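Local atomic coordinates of hypothetical protein (Staphylococcus aureus subsp. aureus, PDB entry 1QYI), a protein that is of unknown function but probably acts as a hydrolase of the HAD (haloacid dehalogenase-like) superfamily. Residues I101-F104 and M105-E109; L173-L176 and A177-Y181; D327-S330 and A331-I334. One frame throughout, in Å; residues are numbered along the deposited sequence.

Contact 1: I101-F104 and M105-E109; sequences IEAF and MYQDE
Ile-101 and Met-105, a selenomethionine, lie side by side one turn apart on helix 98-106, with CG2 of Ile-101 3.7 Å from CG of Met-105. Beyond CG the Met-105 chain folds twice, at chi2 (-81°) and again at chi3. The fold brings Met-105 SE to 4.2 Å from CD2 of Phe-104, an oblique Met-aromatic contact. The unbranched, flexible methionine side chain, here with selenium in the place of its sulfur, suits this buried place, since it can bend to follow both a branched aliphatic and an aromatic neighbour. On the more exposed flank Tyr-106 sets the edge of its ring against Glu-102, Tyr-106 CD2 lying 3.8 Å from Glu-102 CB, while carboxylate and ring stand nearly at right angles, 79° apart. Helical bonding holds these groups in place: Met-105 N reaches Ile-101 O at 2.8 Å. Farther out, the Phe-104 ring packs on Leu-89 and Leu-93 of helix 77-93 and on Leu-115, and Lys-114 NZ binds the carbonyls of Phe-104 and Gln-107. Ala-103 O accepts two backbone N-H groups: Gln-107 N, at 2.8 Å, is tilted 19° from the carbonyl plane, whereas Tyr-106 N, at 3.3 Å, sits well above it.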
ATOM      1  N   ILE A 101     -22.367 -16.838 -19.834  1.00 38.53           N
ATOM      2  CA  ILE A 101     -21.520 -15.662 -19.714  1.00 37.55           C
ATOM      3  C   ILE A 101     -22.353 -14.391 -19.598  1.00 38.35           C
ATOM      4  O   ILE A 101     -22.236 -13.638 -18.626  1.00 38.63           O
ATOM      5  CB  ILE A 101     -20.587 -15.525 -20.929  1.00 35.93           C
ATOM      6  CG1 ILE A 101     -19.618 -16.707 -20.964  1.00 35.26           C
ATOM      7  CG2 ILE A 101     -19.830 -14.210 -20.862  1.00 36.03           C
ATOM      8  CD1 ILE A 101     -18.629 -16.668 -22.111  1.00 32.33           C
ATOM      9  N   GLU A 102     -23.193 -14.154 -20.597  1.00 39.05           N
ATOM     10  CA  GLU A 102     -24.041 -12.973 -20.607  1.00 40.05           C
ATOM     11  C   GLU A 102     -24.853 -12.870 -19.317  1.00 40.28           C
ATOM     12  O   GLU A 102     -25.239 -11.776 -18.897  1.00 38.55           O
ATOM     13  CB  GLU A 102     -24.976 -13.021 -21.806  1.00 40.48           C
ATOM     14  CG  GLU A 102     -24.261 -13.282 -23.107  1.00 42.30           C
ATOM     15  CD  GLU A 102     -24.830 -12.474 -24.249  1.00 44.21           C
ATOM     16  OE1 GLU A 102     -24.570 -11.252 -24.291  1.00 42.27           O
ATOM     17  OE2 GLU A 102     -25.548 -13.062 -25.091  1.00 45.25           O
ATOM     18  N   ALA A 103     -25.101 -14.013 -18.685  1.00 39.91           N
ATOM     19  CA  ALA A 103     -25.860 -14.030 -17.444  1.00 41.12           C
ATOM     20  C   ALA A 103     -25.065 -13.336 -16.351  1.00 41.89           C
ATOM     21  O   ALA A 103     -25.512 -12.355 -15.763  1.00 42.59           O
ATOM     22  CB  ALA A 103     -26.167 -15.462 -17.036  1.00 39.66           C
ATOM     23  N   PHE A 104     -23.877 -13.859 -16.085  1.00 42.59           N
ATOM     24  CA  PHE A 104     -23.004 -13.304 -15.066  1.00 42.26           C
ATOM     25  C   PHE A 104     -22.606 -11.872 -15.415  1.00 43.62           C
ATOM     26  O   PHE A 104     -22.447 -11.027 -14.533  1.00 43.38           O
ATOM     27  CB  PHE A 104     -21.756 -14.180 -14.938  1.00 40.22           C
ATOM     28  CG  PHE A 104     -20.663 -13.571 -14.108  1.00 38.75           C
ATOM     29  CD1 PHE A 104     -20.700 -13.643 -12.715  1.00 37.48           C
ATOM     30  CD2 PHE A 104     -19.608 -12.894 -14.724  1.00 36.72           C
ATOM     31  CE1 PHE A 104     -19.707 -13.050 -11.946  1.00 34.90           C
ATOM     32  CE2 PHE A 104     -18.611 -12.297 -13.971  1.00 35.52           C
ATOM     33  CZ  PHE A 104     -18.659 -12.374 -12.574  1.00 36.08           C
HETATM   34  N   MSE A 105     -22.457 -11.596 -16.705  1.00 45.22           N
HETATM   35  CA  MSE A 105     -22.050 -10.262 -17.150  1.00 47.03           C
HETATM   36  C   MSE A 105     -23.160  -9.217 -17.208  1.00 47.72           C
HETATM   37  O   MSE A 105     -22.873  -8.021 -17.193  1.00 48.68           O
HETATM   38  CB  MSE A 105     -21.398 -10.348 -18.536  1.00 47.46           C
HETATM   39  CG  MSE A 105     -20.173 -11.252 -18.621  1.00 50.56           C
HETATM   40 SE   MSE A 105     -18.524 -10.429 -18.000  1.00 50.15          SE
HETATM   41  CE  MSE A 105     -18.227  -9.226 -19.494  1.00 50.87           C
ATOM     42  N   TYR A 106     -24.417  -9.643 -17.265  1.00 48.98           N
ATOM     43  CA  TYR A 106     -25.505  -8.675 -17.381  1.00 51.08           C
ATOM     44  C   TYR A 106     -26.696  -8.834 -16.428  1.00 51.81           C
ATOM     45  O   TYR A 106     -27.666  -8.077 -16.510  1.00 51.45           O
ATOM     46  CB  TYR A 106     -25.998  -8.675 -18.834  1.00 52.38           C
ATOM     47  CG  TYR A 106     -24.904  -8.393 -19.841  1.00 52.64           C
ATOM     48  CD1 TYR A 106     -24.354  -7.119 -19.956  1.00 53.19           C
ATOM     49  CD2 TYR A 106     -24.381  -9.410 -20.644  1.00 52.53           C
ATOM     50  CE1 TYR A 106     -23.310  -6.857 -20.841  1.00 52.08           C
ATOM     51  CE2 TYR A 106     -23.330  -9.156 -21.536  1.00 51.09           C
ATOM     52  CZ  TYR A 106     -22.801  -7.878 -21.624  1.00 51.63           C
ATOM     53  OH  TYR A 106     -21.753  -7.612 -22.475  1.00 49.81           O
ATOM     54  N   GLN A 107     -26.627  -9.813 -15.530  1.00 53.54           N
ATOM     55  CA  GLN A 107     -27.712 -10.050 -14.577  1.00 54.49           C
ATOM     56  C   GLN A 107     -27.788  -8.863 -13.604  1.00 53.89           C
ATOM     57  O   GLN A 107     -26.763  -8.293 -13.212  1.00 51.54           O
ATOM     58  CB  GLN A 107     -27.469 -11.365 -13.811  1.00 55.98           C
ATOM     59  CG  GLN A 107     -28.723 -12.183 -13.440  1.00 58.54           C
ATOM     60  CD  GLN A 107     -29.332 -12.941 -14.625  1.00 60.71           C
ATOM     61  OE1 GLN A 107     -30.135 -13.866 -14.445  1.00 61.20           O
ATOM     62  NE2 GLN A 107     -28.958 -12.543 -15.841  1.00 61.26           N
ATOM     63  N   ASP A 108     -29.012  -8.496 -13.235  1.00 53.69           N
ATOM     64  CA  ASP A 108     -29.262  -7.383 -12.325  1.00 52.54           C
ATOM     65  C   ASP A 108     -28.725  -7.630 -10.918  1.00 51.29           C
ATOM     66  O   ASP A 108     -28.542  -6.683 -10.156  1.00 52.02           O
ATOM     67  CB  ASP A 108     -30.767  -7.093 -12.248  1.00 53.81           C
ATOM     68  CG  ASP A 108     -31.305  -6.413 -13.501  1.00 55.66           C
ATOM     69  OD1 ASP A 108     -31.056  -6.916 -14.619  1.00 57.24           O
ATOM     70  OD2 ASP A 108     -31.986  -5.375 -13.365  1.00 55.27           O
ATOM     71  N   GLU A 109     -28.474  -8.886 -10.562  1.00 49.57           N
ATOM     72  CA  GLU A 109     -27.966  -9.174  -9.227  1.00 49.23           C
ATOM     73  C   GLU A 109     -26.506  -8.763  -9.092  1.00 47.28           C
ATOM     74  O   GLU A 109     -25.766  -8.723 -10.072  1.00 47.88           O
ATOM     75  CB  GLU A 109     -28.121 -10.658  -8.892  1.00 52.16           C
ATOM     76  CG  GLU A 109     -29.570 -11.132  -8.771  1.00 56.16           C
ATOM     77  CD  GLU A 109     -29.671 -12.611  -8.416  1.00 59.46           C
ATOM     78  OE1 GLU A 109     -29.169 -13.453  -9.201  1.00 60.64           O
ATOM     79  OE2 GLU A 109     -30.254 -12.931  -7.353  1.00 60.22           O
TER

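Contact 2: L173-L176 and A177-Y181; sequences LWTL and AQEVY
With chi1 near -172°, Trp-174 carries CG anti to its backbone N, and Gln-178, one turn later, does the same at -171°; the indole is thereby laid along the helix toward the glutamine. The same torsion sets Gln-178 CG by the six-membered ring, and the bend at chi2 then turns the amide. CB of Gln-178 stands over one face, 4.2 Å from the centroid of the Trp-174 six-membered ring and offset toward the rim, a CH-pi contact. Next along, Gln-178 CG approaches Trp-174 CH2 at 3.9 Å. Amide and indole planes are tilted 38° to each other, so the two flat groups are not stacked. Glutamine suits this partly exposed position because its methylenes can cover an aromatic face while the amide continues beyond them.

All of this belongs to the first half of helix 172-195, a long alpha-helix of the helical insertion, probably the cap of a HAD-type fold, that packs against helices 77-93 and 16-31. The regular i to i+4 bonding shows in Ala-177 N to Leu-173 O, 3.0 Å and almost straight. The small Ala-177 side chain lets Leu-81 of helix 77-93 come close. That helix also positions the indole: Asp-79 OD1 binds Trp-174 NE1, and Phe-82 meets its ring edge-to-face.

Around the helix, Leu-176 and Val-180 run side by side, with CD1 of Leu-176 4.2 Å from CG2 of Val-180. Leu-176 also packs on Leu-115, as befits a buried aliphatic residue. Thr-175 and Glu-179 form another neighbouring pair, Thr-175 CG2 lying 3.8 Å from Glu-179 OE2. The threonine hydroxyl bonds to Gly-171 O. Salt bridges from Glu-179 OE2 to Lys-197 and from OE1 to Arg-200 anchor both carboxylate oxygens and would offset the cost of burying the charge.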
ATOM      1  N   LEU A 173     -17.199  -4.770  -9.407  1.00 19.33           N
ATOM      2  CA  LEU A 173     -16.271  -5.856  -9.097  1.00 19.36           C
ATOM      3  C   LEU A 173     -15.051  -5.284  -8.377  1.00 19.46           C
ATOM      4  O   LEU A 173     -14.537  -5.892  -7.440  1.00 19.68           O
ATOM      5  CB  LEU A 173     -15.802  -6.562 -10.376  1.00 19.53           C
ATOM      6  CG  LEU A 173     -15.324  -8.028 -10.348  1.00 18.44           C
ATOM      7  CD1 LEU A 173     -14.198  -8.161 -11.351  1.00 17.75           C
ATOM      8  CD2 LEU A 173     -14.855  -8.460  -8.966  1.00 17.91           C
ATOM      9  N   TRP A 174     -14.593  -4.115  -8.822  1.00 18.60           N
ATOM     10  CA  TRP A 174     -13.428  -3.469  -8.223  1.00 18.67           C
ATOM     11  C   TRP A 174     -13.706  -3.110  -6.765  1.00 18.24           C
ATOM     12  O   TRP A 174     -12.825  -3.198  -5.908  1.00 15.34           O
ATOM     13  CB  TRP A 174     -13.065  -2.193  -8.988  1.00 18.09           C
ATOM     14  CG  TRP A 174     -11.761  -1.580  -8.539  1.00 14.80           C
ATOM     15  CD1 TRP A 174     -10.521  -1.845  -9.038  1.00 14.82           C
ATOM     16  CD2 TRP A 174     -11.573  -0.649  -7.463  1.00 13.92           C
ATOM     17  NE1 TRP A 174      -9.569  -1.138  -8.350  1.00 13.08           N
ATOM     18  CE2 TRP A 174     -10.180  -0.393  -7.395  1.00 14.59           C
ATOM     19  CE3 TRP A 174     -12.433  -0.002  -6.577  1.00 17.53           C
ATOM     20  CZ2 TRP A 174      -9.636   0.492  -6.428  1.00 13.28           C
ATOM     21  CZ3 TRP A 174     -11.886   0.866  -5.629  1.00 16.54           C
ATOM     22  CH2 TRP A 174     -10.500   1.112  -5.573  1.00 14.80           C
ATOM     23  N   THR A 175     -14.942  -2.691  -6.508  1.00 17.48           N
ATOM     24  CA  THR A 175     -15.388  -2.324  -5.172  1.00 16.62           C
ATOM     25  C   THR A 175     -15.427  -3.556  -4.276  1.00 16.58           C
ATOM     26  O   THR A 175     -15.050  -3.492  -3.110  1.00 17.17           O
ATOM     27  CB  THR A 175     -16.780  -1.652  -5.245  1.00 15.38           C
ATOM     28  OG1 THR A 175     -16.682  -0.483  -6.064  1.00 16.40           O
ATOM     29  CG2 THR A 175     -17.277  -1.246  -3.866  1.00 13.52           C
ATOM     30  N   LEU A 176     -15.865  -4.681  -4.836  1.00 16.20           N
ATOM     31  CA  LEU A 176     -15.924  -5.933  -4.094  1.00 17.94           C
ATOM     32  C   LEU A 176     -14.536  -6.353  -3.649  1.00 20.43           C
ATOM     33  O   LEU A 176     -14.282  -6.524  -2.454  1.00 25.25           O
ATOM     34  CB  LEU A 176     -16.516  -7.055  -4.949  1.00 15.41           C
ATOM     35  CG  LEU A 176     -16.491  -8.445  -4.300  1.00 13.50           C
ATOM     36  CD1 LEU A 176     -17.254  -8.424  -2.975  1.00  9.78           C
ATOM     37  CD2 LEU A 176     -17.093  -9.473  -5.253  1.00 11.13           C
ATOM     38  N   ALA A 177     -13.642  -6.518  -4.619  1.00 19.86           N
ATOM     39  CA  ALA A 177     -12.274  -6.934  -4.360  1.00 18.40           C
ATOM     40  C   ALA A 177     -11.594  -5.997  -3.385  1.00 17.68           C
ATOM     41  O   ALA A 177     -10.815  -6.426  -2.542  1.00 18.22           O
ATOM     42  CB  ALA A 177     -11.498  -6.970  -5.659  1.00 19.17           C
ATOM     43  N   GLN A 178     -11.901  -4.715  -3.492  1.00 17.39           N
ATOM     44  CA  GLN A 178     -11.272  -3.756  -2.619  1.00 17.35           C
ATOM     45  C   GLN A 178     -11.823  -3.853  -1.202  1.00 17.11           C
ATOM     46  O   GLN A 178     -11.091  -3.626  -0.238  1.00 16.32           O
ATOM     47  CB  GLN A 178     -11.421  -2.350  -3.200  1.00 17.03           C
ATOM     48  CG  GLN A 178     -10.618  -1.306  -2.477  1.00 22.07           C
ATOM     49  CD  GLN A 178     -11.472  -0.493  -1.530  1.00 25.48           C
ATOM     50  OE1 GLN A 178     -12.466  -0.986  -0.993  1.00 26.16           O
ATOM     51  NE2 GLN A 178     -11.083   0.760  -1.310  1.00 26.64           N
ATOM     52  N   GLU A 179     -13.096  -4.225  -1.060  1.00 16.83           N
ATOM     53  CA  GLU A 179     -13.678  -4.354   0.282  1.00 17.62           C
ATOM     54  C   GLU A 179     -13.118  -5.587   0.975  1.00 17.11           C
ATOM     55  O   GLU A 179     -12.895  -5.587   2.189  1.00 15.01           O
ATOM     56  CB  GLU A 179     -15.214  -4.443   0.228  1.00 15.61           C
ATOM     57  CG  GLU A 179     -15.862  -3.210  -0.364  1.00 18.97           C
ATOM     58  CD  GLU A 179     -17.372  -3.190  -0.228  1.00 21.53           C
ATOM     59  OE1 GLU A 179     -18.011  -4.262  -0.187  1.00 24.85           O
ATOM     60  OE2 GLU A 179     -17.937  -2.083  -0.187  1.00 23.39           O
ATOM     61  N   VAL A 180     -12.875  -6.630   0.187  1.00 17.34           N
ATOM     62  CA  VAL A 180     -12.344  -7.876   0.718  1.00 20.04           C
ATOM     63  C   VAL A 180     -10.942  -7.647   1.245  1.00 20.28           C
ATOM     64  O   VAL A 180     -10.554  -8.207   2.270  1.00 22.06           O
ATOM     65  CB  VAL A 180     -12.276  -8.977  -0.362  1.00 20.91           C
ATOM     66  CG1 VAL A 180     -11.794 -10.272   0.258  1.00 18.87           C
ATOM     67  CG2 VAL A 180     -13.640  -9.165  -1.010  1.00 22.69           C
ATOM     68  N   TYR A 181     -10.181  -6.823   0.539  1.00 19.81           N
ATOM     69  CA  TYR A 181      -8.811  -6.537   0.955  1.00 20.12           C
ATOM     70  C   TYR A 181      -8.776  -5.718   2.253  1.00 19.42           C
ATOM     71  O   TYR A 181      -7.993  -5.999   3.178  1.00 15.38           O
ATOM     72  CB  TYR A 181      -8.082  -5.790  -0.165  1.00 15.77           C
ATOM     73  CG  TYR A 181      -6.720  -5.265   0.221  1.00 16.27           C
ATOM     74  CD1 TYR A 181      -6.592  -4.093   0.973  1.00 17.67           C
ATOM     75  CD2 TYR A 181      -5.553  -5.919  -0.188  1.00 16.06           C
ATOM     76  CE1 TYR A 181      -5.350  -3.583   1.302  1.00 15.39           C
ATOM     77  CE2 TYR A 181      -4.305  -5.416   0.139  1.00 14.73           C
ATOM     78  CZ  TYR A 181      -4.212  -4.248   0.883  1.00 16.85           C
ATOM     79  OH  TYR A 181      -2.983  -3.736   1.213  1.00 18.90           O
TER

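Contact 3: D327-S330 and A331-I334; sequences DLLS and AQKI
Gln-332 reaches back along its helix to Leu-328, on helix 325-334, which links strands 318-322 and 337-341 as a beta-alpha-beta crossover of the HAD-like domain. Gln-332 CB lies 3.7 Å from Leu-328 O. CG comes closer to the same carbonyl oxygen, because chi1 of -56° sets it beside the backbone N. From there the chain runs extended, and Gln-332 CD meets Leu-328 CD2 at 3.7 Å; OE1 and NE2 of Gln-332 both lie 3.8 Å from Leu-328 CD2, the side chains crossing at a slant. NE2 finds its hydrogen-bond partner in His-357 O, so glutamine combines an aliphatic stem with a polar end able to tie the helix to a later loop. Leu-328, in turn, packs on Phe-338 of strand 337-341. Ala-331, small enough to fit close to the sheet, touches both Phe-338 and Ile-320. The Asp-327 side chain leaves the backbone away from residues 331-334, and its OD1 makes a salt bridge with Lys-284; Ser-330 OG bonds to Pro-285 O and Ala-326 O. At the C-terminal end, Ile-334 N bonds to Ser-330 O at 3.3 Å, with the donor above the carbonyl plane and Ile-334 CG2 3.4 Å from Ser-330 O.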
ATOM      1  N   ASP A 327      11.130  11.852  -0.460  1.00 25.22           N
ATOM      2  CA  ASP A 327      11.348  12.478   0.841  1.00 25.10           C
ATOM      3  C   ASP A 327      12.630  13.293   0.826  1.00 25.27           C
ATOM      4  O   ASP A 327      12.778  14.275   1.564  1.00 25.85           O
ATOM      5  CB  ASP A 327      11.421  11.425   1.949  1.00 24.89           C
ATOM      6  CG  ASP A 327      10.059  10.876   2.308  1.00 26.75           C
ATOM      7  OD1 ASP A 327       9.115  11.681   2.381  1.00 31.05           O
ATOM      8  OD2 ASP A 327       9.916   9.656   2.528  1.00 28.60           O
ATOM      9  N   LEU A 328      13.565  12.875  -0.018  1.00 24.09           N
ATOM     10  CA  LEU A 328      14.841  13.560  -0.150  1.00 22.86           C
ATOM     11  C   LEU A 328      14.617  14.962  -0.734  1.00 21.84           C
ATOM     12  O   LEU A 328      15.160  15.943  -0.228  1.00 19.90           O
ATOM     13  CB  LEU A 328      15.777  12.728  -1.037  1.00 22.49           C
ATOM     14  CG  LEU A 328      17.139  13.332  -1.381  1.00 22.99           C
ATOM     15  CD1 LEU A 328      18.189  12.238  -1.509  1.00 21.71           C
ATOM     16  CD2 LEU A 328      16.997  14.115  -2.677  1.00 21.02           C
ATOM     17  N   LEU A 329      13.810  15.045  -1.789  1.00 21.29           N
ATOM     18  CA  LEU A 329      13.493  16.314  -2.434  1.00 20.47           C
ATOM     19  C   LEU A 329      12.680  17.212  -1.496  1.00 21.47           C
ATOM     20  O   LEU A 329      12.822  18.436  -1.526  1.00 23.05           O
ATOM     21  CB  LEU A 329      12.731  16.054  -3.741  1.00 19.71           C
ATOM     22  CG  LEU A 329      13.484  15.916  -5.083  1.00 17.20           C
ATOM     23  CD1 LEU A 329      14.822  15.220  -4.924  1.00 17.43           C
ATOM     24  CD2 LEU A 329      12.593  15.154  -6.054  1.00 17.95           C
ATOM     25  N   SER A 330      11.834  16.612  -0.657  1.00 22.12           N
ATOM     26  CA  SER A 330      11.039  17.382   0.303  1.00 20.93           C
ATOM     27  C   SER A 330      11.959  18.019   1.342  1.00 20.87           C
ATOM     28  O   SER A 330      11.654  19.081   1.875  1.00 22.62           O
ATOM     29  CB  SER A 330      10.024  16.489   1.029  1.00 19.92           C
ATOM     30  OG  SER A 330       8.960  16.083   0.183  1.00 21.62           O
ATOM     31  N   ALA A 331      13.073  17.362   1.651  1.00 22.47           N
ATOM     32  CA  ALA A 331      14.009  17.910   2.629  1.00 22.48           C
ATOM     33  C   ALA A 331      14.861  18.992   1.965  1.00 22.41           C
ATOM     34  O   ALA A 331      15.051  20.069   2.522  1.00 23.26           O
ATOM     35  CB  ALA A 331      14.895  16.801   3.200  1.00 23.11           C
ATOM     36  N   GLN A 332      15.361  18.719   0.764  1.00 22.51           N
ATOM     37  CA  GLN A 332      16.158  19.714   0.059  1.00 22.45           C
ATOM     38  C   GLN A 332      15.285  20.936  -0.223  1.00 24.40           C
ATOM     39  O   GLN A 332      15.796  22.050  -0.343  1.00 26.77           O
ATOM     40  CB  GLN A 332      16.701  19.137  -1.241  1.00 19.83           C
ATOM     41  CG  GLN A 332      17.515  17.869  -1.016  1.00 20.34           C
ATOM     42  CD  GLN A 332      18.363  17.490  -2.212  1.00 18.40           C
ATOM     43  OE1 GLN A 332      17.976  17.717  -3.359  1.00 19.16           O
ATOM     44  NE2 GLN A 332      19.514  16.883  -1.953  1.00 18.65           N
ATOM     45  N   LYS A 333      13.970  20.719  -0.306  1.00 24.41           N
ATOM     46  CA  LYS A 333      12.994  21.782  -0.557  1.00 23.92           C
ATOM     47  C   LYS A 333      12.835  22.760   0.599  1.00 23.48           C
ATOM     48  O   LYS A 333      12.959  23.970   0.417  1.00 21.92           O
ATOM     49  CB  LYS A 333      11.621  21.174  -0.880  1.00 25.09           C
ATOM     50  CG  LYS A 333      10.448  22.153  -0.732  1.00 26.08           C
ATOM     51  CD  LYS A 333      10.558  23.357  -1.661  1.00 26.55           C
ATOM     52  CE  LYS A 333       9.933  23.076  -3.023  1.00 26.79           C
ATOM     53  NZ  LYS A 333       8.478  22.772  -2.913  1.00 26.29           N
ATOM     54  N   ILE A 334      12.530  22.224   1.779  1.00 25.77           N
ATOM     55  CA  ILE A 334      12.317  23.030   2.988  1.00 25.71           C
ATOM     56  C   ILE A 334      13.620  23.415   3.673  1.00 25.67           C
ATOM     57  O   ILE A 334      13.613  24.173   4.639  1.00 26.73           O
ATOM     58  CB  ILE A 334      11.468  22.283   4.039  1.00 26.79           C
ATOM     59  CG1 ILE A 334      12.289  21.136   4.646  1.00 27.04           C
ATOM     60  CG2 ILE A 334      10.192  21.776   3.404  1.00 23.87           C
ATOM     61  CD1 ILE A 334      11.574  20.390   5.767  1.00 28.97           C
TER

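In the fold
From the N terminus, the chain lays down strand 3-6 of the parallel sheet and then enters a long helical excursion holding contacts 1 and 2. Each contact lies within a continuous run of residues, so none closes a long loop; they follow in series, neither nesting nor crossing. Contact 1 lies on helix 98-106, and contact 2 sits in helix 172-195; their centres are about 18 Å apart and the two do not touch, but both pack on helix 77-93 and on Leu-115 of helix 111-115. The chain later returns to the sheet, where contact 3 belongs to a crossover helix. Its centre is about 35 Å from that of contact 2 and about 51 Å from that of contact 1, across the chain's centre.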